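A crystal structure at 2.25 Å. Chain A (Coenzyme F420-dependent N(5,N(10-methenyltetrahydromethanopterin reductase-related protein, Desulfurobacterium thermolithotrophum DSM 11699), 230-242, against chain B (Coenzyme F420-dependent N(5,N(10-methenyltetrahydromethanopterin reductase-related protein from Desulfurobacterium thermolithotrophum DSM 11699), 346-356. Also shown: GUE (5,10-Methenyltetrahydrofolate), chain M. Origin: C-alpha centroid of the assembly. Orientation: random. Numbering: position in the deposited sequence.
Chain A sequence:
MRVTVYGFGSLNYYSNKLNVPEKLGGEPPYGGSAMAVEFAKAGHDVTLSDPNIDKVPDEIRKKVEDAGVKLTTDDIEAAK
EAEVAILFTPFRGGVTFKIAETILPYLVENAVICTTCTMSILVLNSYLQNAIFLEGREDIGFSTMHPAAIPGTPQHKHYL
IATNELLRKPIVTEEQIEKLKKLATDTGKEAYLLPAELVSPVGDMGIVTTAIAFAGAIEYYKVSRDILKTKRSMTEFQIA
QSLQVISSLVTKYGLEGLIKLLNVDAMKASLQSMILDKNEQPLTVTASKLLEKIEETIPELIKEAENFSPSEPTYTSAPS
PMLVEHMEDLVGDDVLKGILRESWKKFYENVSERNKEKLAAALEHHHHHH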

# COMPACT_ATOMS: atom_id res chain seq x y z
N THR A 230 14.16 -16.72 2.93
CA THR A 230 12.84 -16.93 3.52
C THR A 230 11.80 -17.24 2.45
O THR A 230 12.02 -17.06 1.26
N LYS A 231 10.64 -17.72 2.90
CA LYS A 231 9.59 -18.17 1.97
C LYS A 231 8.83 -16.99 1.37
O LYS A 231 8.65 -15.94 2.00
N ARG A 232 8.37 -17.20 0.14
CA ARG A 232 7.61 -16.18 -0.58
C ARG A 232 6.39 -15.73 0.22
O ARG A 232 6.06 -14.53 0.25
N SER A 233 5.69 -16.67 0.86
CA SER A 233 4.47 -16.35 1.58
C SER A 233 4.72 -15.32 2.69
O SER A 233 3.96 -14.36 2.85
N MET A 234 5.77 -15.54 3.48
CA MET A 234 6.12 -14.59 4.55
C MET A 234 6.47 -13.23 3.96
O MET A 234 6.03 -12.19 4.47
N THR A 235 7.23 -13.21 2.87
CA THR A 235 7.54 -11.96 2.20
C THR A 235 6.26 -11.25 1.76
O THR A 235 6.08 -10.05 2.04
N GLU A 236 5.36 -11.96 1.09
CA GLU A 236 4.12 -11.33 0.62
C GLU A 236 3.24 -10.92 1.79
O GLU A 236 2.68 -9.82 1.80
N PHE A 237 3.12 -11.79 2.79
CA PHE A 237 2.33 -11.46 3.97
C PHE A 237 2.79 -10.14 4.59
O PHE A 237 1.96 -9.30 4.96
N GLN A 238 4.10 -9.94 4.71
CA GLN A 238 4.60 -8.74 5.38
C GLN A 238 4.45 -7.51 4.49
O GLN A 238 4.16 -6.42 4.98
N ILE A 239 4.65 -7.66 3.17
CA ILE A 239 4.45 -6.53 2.27
C ILE A 239 3.01 -6.03 2.37
O ILE A 239 2.76 -4.84 2.61
N ALA A 240 2.05 -6.94 2.19
CA ALA A 240 0.65 -6.57 2.11
C ALA A 240 0.19 -5.92 3.41
O ALA A 240 -0.52 -4.90 3.39
N GLN A 241 0.58 -6.52 4.52
CA GLN A 241 0.23 -6.03 5.84
C GLN A 241 0.81 -4.64 6.10
O GLN A 241 0.13 -3.75 6.61
N SER A 242 2.09 -4.45 5.75
CA SER A 242 2.74 -3.17 6.00
C SER A 242 2.09 -2.06 5.19
O SER A 242 1.79 -0.98 5.72
N LYS B 346 -8.39 -15.31 6.85
CA LYS B 346 -8.28 -15.59 5.41
C LYS B 346 -7.04 -14.95 4.82
O LYS B 346 -6.45 -15.50 3.88
N PHE B 347 -6.64 -13.79 5.33
CA PHE B 347 -5.41 -13.17 4.85
C PHE B 347 -4.23 -14.10 5.05
O PHE B 347 -3.46 -14.36 4.12
N TYR B 348 -4.08 -14.64 6.26
CA TYR B 348 -2.99 -15.58 6.53
C TYR B 348 -3.11 -16.81 5.64
O TYR B 348 -2.13 -17.25 5.03
N GLU B 349 -4.31 -17.38 5.57
CA GLU B 349 -4.49 -18.62 4.82
C GLU B 349 -4.23 -18.40 3.33
O GLU B 349 -3.43 -19.12 2.72
N ASN B 350 -4.85 -17.39 2.73
CA ASN B 350 -4.70 -17.20 1.29
C ASN B 350 -3.25 -16.99 0.91
O ASN B 350 -2.78 -17.54 -0.09
N VAL B 351 -2.52 -16.21 1.71
CA VAL B 351 -1.15 -15.87 1.37
C VAL B 351 -0.24 -17.08 1.55
O VAL B 351 0.58 -17.38 0.68
N SER B 352 -0.39 -17.80 2.67
CA SER B 352 0.48 -18.95 2.90
C SER B 352 0.07 -20.16 2.06
O SER B 352 0.94 -20.97 1.70
N GLU B 353 -1.22 -20.31 1.74
CA GLU B 353 -1.68 -21.41 0.88
C GLU B 353 -1.42 -21.14 -0.60
O GLU B 353 -1.36 -22.08 -1.39
N ARG B 354 -1.28 -19.88 -0.98
CA ARG B 354 -0.94 -19.56 -2.36
C ARG B 354 0.42 -20.14 -2.73
O ARG B 354 0.60 -20.66 -3.84
N ASN B 355 1.39 -20.06 -1.82
CA ASN B 355 2.73 -20.59 -2.04
C ASN B 355 2.66 -22.09 -2.33
O ASN B 355 2.68 -22.91 -1.41
N LYS B 356 2.55 -22.45 -3.61
CA LYS B 356 2.43 -23.83 -4.04
C LYS B 356 3.58 -24.18 -4.97
O LYS B 356 3.89 -23.42 -5.90

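Two helices from copies of one sequence cross at 143°, their axes 8.3 Å apart at closest approach. Ahead of the first, Thr230(A) (p) faces the ligand instead of chain B, its CG2 3.4 Å from GUE C6'. Arg232(A) (chi1 t) starts toward chain B, its CB 3.3 Å from Asn355(B) OD1, but its end leads away, and NH1 donates to Glu236(A) OE2 at 2.8 Å. Where the backbones come nearest a small residue sits on each side: Ser233(A) CB lies 3.7 Å from Ser352(B) CA. Met234(A) points away, its CE 3.2 Å from GUE O11.

Glu236(A) (m, t) is the polar hub. Its OE1 takes a salt bridge from Arg354(B) NH1 at 2.7 Å, with a weak second bond from NE at 3.1 Å. Water 2 donates to Glu236(A) OE1 (2.6 Å) and Val351(B) O (2.7 Å), tying the carboxylate to a helix carbonyl.

The next residue brings the apolar rule. Phe237(A) (t) leaves sideways, yet its ring reaches Phe347(B) (t), CE2 to CE2 3.3 Å; the planes, 20° apart, are slid so the rings barely overlap. Val351(B) (t) packs CG1 3.9 Å from Phe237(A) CB. Ala240(A) closes the row, its CB 3.8 Å from Phe347(B) CE1, at that ring's edge.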

# COMPACT_ATOMS: atom_id res chain seq x y z
CB THR A 230 12.43 -15.69 4.32
OG1 THR A 230 12.69 -14.53 3.53
CG2 THR A 230 13.20 -15.60 5.62
CB LYS A 231 8.60 -19.12 2.67
CG LYS A 231 9.24 -20.29 3.37
CD LYS A 231 10.16 -21.11 2.45
CE LYS A 231 9.41 -22.09 1.59
NZ LYS A 231 9.09 -23.35 2.34
CB ARG A 232 7.18 -16.76 -1.93
CG ARG A 232 6.16 -15.94 -2.72
CD ARG A 232 6.85 -14.91 -3.56
NE ARG A 232 7.11 -15.45 -4.89
CZ ARG A 232 6.23 -15.44 -5.88
NH1 ARG A 232 5.02 -14.91 -5.70
NH2 ARG A 232 6.55 -15.97 -7.06
CB SER A 233 3.87 -17.63 2.17
OG SER A 233 4.89 -18.40 2.79
CB MET A 234 7.29 -15.17 5.36
CG MET A 234 7.72 -14.36 6.58
SD MET A 234 8.47 -15.39 7.90
CE MET A 234 9.79 -16.11 6.99
CB THR A 235 8.46 -12.24 1.01
OG1 THR A 235 9.64 -12.89 1.50
CG2 THR A 235 8.85 -10.94 0.30
CB GLU A 236 3.37 -12.27 -0.32
CG GLU A 236 4.00 -12.39 -1.69
CD GLU A 236 3.19 -13.26 -2.63
OE1 GLU A 236 2.18 -13.85 -2.19
OE2 GLU A 236 3.58 -13.36 -3.81
CB PHE A 237 2.44 -12.61 4.96
CG PHE A 237 1.67 -12.42 6.25
CD1 PHE A 237 2.29 -11.85 7.36
CD2 PHE A 237 0.37 -12.87 6.37
CE1 PHE A 237 1.61 -11.70 8.56
CE2 PHE A 237 -0.32 -12.73 7.57
CZ PHE A 237 0.30 -12.14 8.66
CB GLN A 238 6.06 -8.94 5.80
CG GLN A 238 6.21 -10.01 6.88
CD GLN A 238 7.60 -10.15 7.46
OE1 GLN A 238 8.56 -9.49 7.02
NE2 GLN A 238 7.72 -10.99 8.48
CB ILE A 239 4.79 -6.92 0.82
CG1 ILE A 239 6.29 -7.13 0.65
CG2 ILE A 239 4.29 -5.85 -0.19
CD1 ILE A 239 6.67 -7.88 -0.63
CB ALA A 240 -0.19 -7.81 1.81
CB GLN A 241 0.75 -7.04 6.86
CG GLN A 241 0.62 -6.70 8.31
CD GLN A 241 1.00 -7.90 9.18
OE1 GLN A 241 0.15 -8.73 9.55
NE2 GLN A 241 2.29 -8.02 9.47
CB SER A 242 4.24 -3.27 5.66
OG SER A 242 4.87 -4.20 6.52
CB LYS B 346 -9.53 -15.08 4.67
CG LYS B 346 -10.70 -16.03 4.65
CD LYS B 346 -10.39 -17.27 3.80
CE LYS B 346 -10.84 -18.56 4.47
NZ LYS B 346 -10.08 -19.75 3.96
CB PHE B 347 -5.20 -11.84 5.58
CG PHE B 347 -3.89 -11.20 5.30
CD1 PHE B 347 -3.49 -10.96 4.00
CD2 PHE B 347 -3.05 -10.83 6.34
CE1 PHE B 347 -2.26 -10.36 3.74
CE2 PHE B 347 -1.82 -10.22 6.09
CZ PHE B 347 -1.43 -9.99 4.79
CB TYR B 348 -2.98 -15.99 8.00
CG TYR B 348 -2.00 -17.10 8.25
CD1 TYR B 348 -0.66 -16.80 8.49
CD2 TYR B 348 -2.39 -18.43 8.19
CE1 TYR B 348 0.25 -17.80 8.70
CE2 TYR B 348 -1.48 -19.44 8.40
CZ TYR B 348 -0.16 -19.12 8.66
OH TYR B 348 0.77 -20.11 8.87
CB GLU B 349 -5.89 -19.16 5.08
CG GLU B 349 -5.98 -19.82 6.46
CD GLU B 349 -7.40 -19.94 7.02
OE1 GLU B 349 -8.38 -19.73 6.27
OE2 GLU B 349 -7.52 -20.24 8.23
CB ASN B 350 -5.56 -16.03 0.83
CG ASN B 350 -7.02 -16.37 0.76
OD1 ASN B 350 -7.41 -17.50 1.04
ND2 ASN B 350 -7.83 -15.39 0.40
CB VAL B 351 -0.67 -14.67 2.20
CG1 VAL B 351 0.81 -14.41 1.96
CG2 VAL B 351 -1.49 -13.43 1.84
CB SER B 352 0.53 -19.32 4.38
OG SER B 352 -0.75 -19.48 4.94
CB GLU B 353 -3.18 -21.67 1.08
CG GLU B 353 -3.61 -22.01 2.51
CD GLU B 353 -3.01 -23.30 3.03
OE1 GLU B 353 -3.52 -24.38 2.65
OE2 GLU B 353 -2.02 -23.22 3.80
CB ARG B 354 -0.96 -18.04 -2.56
CG ARG B 354 -0.54 -17.60 -3.95
CD ARG B 354 -0.95 -16.18 -4.26
NE ARG B 354 -0.38 -15.24 -3.30
CZ ARG B 354 -1.07 -14.34 -2.62
NH1 ARG B 354 -0.44 -13.54 -1.77
NH2 ARG B 354 -2.38 -14.21 -2.79
CB ASN B 355 3.62 -20.30 -0.82
CG ASN B 355 5.04 -19.88 -1.20
OD1 ASN B 355 5.30 -19.47 -2.33
ND2 ASN B 355 5.96 -19.97 -0.24
CB LYS B 356 1.09 -24.06 -4.76
CG LYS B 356 -0.08 -24.21 -3.82
CD LYS B 356 -1.39 -24.19 -4.57
CE LYS B 356 -2.56 -24.10 -3.63
NZ LYS B 356 -3.69 -23.36 -4.23
N1 GUE M . 15.48 -7.28 11.02
C2 GUE M . 14.29 -6.85 11.51
N3 GUE M . 13.29 -7.70 11.82
C4 GUE M . 13.42 -9.03 11.66
C6 GUE M . 16.37 -11.34 10.65
C1' GUE M . 12.69 -16.51 9.47
C2' GUE M . 12.15 -15.61 10.39
C3' GUE M . 12.84 -14.43 10.72
C4' GUE M . 14.07 -14.15 10.14
C5' GUE M . 14.59 -15.04 9.20
O4 GUE M . 12.48 -9.78 11.97
C4A GUE M . 14.70 -9.58 11.14
N5 GUE M . 15.00 -10.95 10.93
C7 GUE M . 16.90 -10.31 9.65
N8 GUE M . 16.92 -9.01 10.31
C8A GUE M . 15.74 -8.59 10.82
N2 GUE M . 14.11 -5.51 11.67
C9 GUE M . 16.16 -12.74 10.07
N10 GUE M . 14.76 -12.95 10.44
C6' GUE M . 13.91 -16.22 8.87
C11 GUE M . 11.93 -17.77 9.09
O11 GUE M . 12.06 -18.22 7.96
N GUE M . 11.11 -18.37 9.94
CA GUE M . 10.25 -19.45 9.48
C GUE M . 8.79 -19.20 9.76
OX1 GUE M . 7.93 -19.67 8.98
OX2 GUE M . 8.49 -18.54 10.78
CB GUE M . 10.62 -20.75 10.19
CG GUE M . 11.46 -21.71 9.36
CD GUE M . 11.51 -23.00 10.16
OE1 GUE M . 12.43 -23.15 11.01
OE2 GUE M . 10.61 -23.85 9.96
C1 GUE M . 14.20 -11.94 10.96
O HOH W 1 2.31 -15.50 -4.82
O HOH W 2 2.32 -16.10 -0.93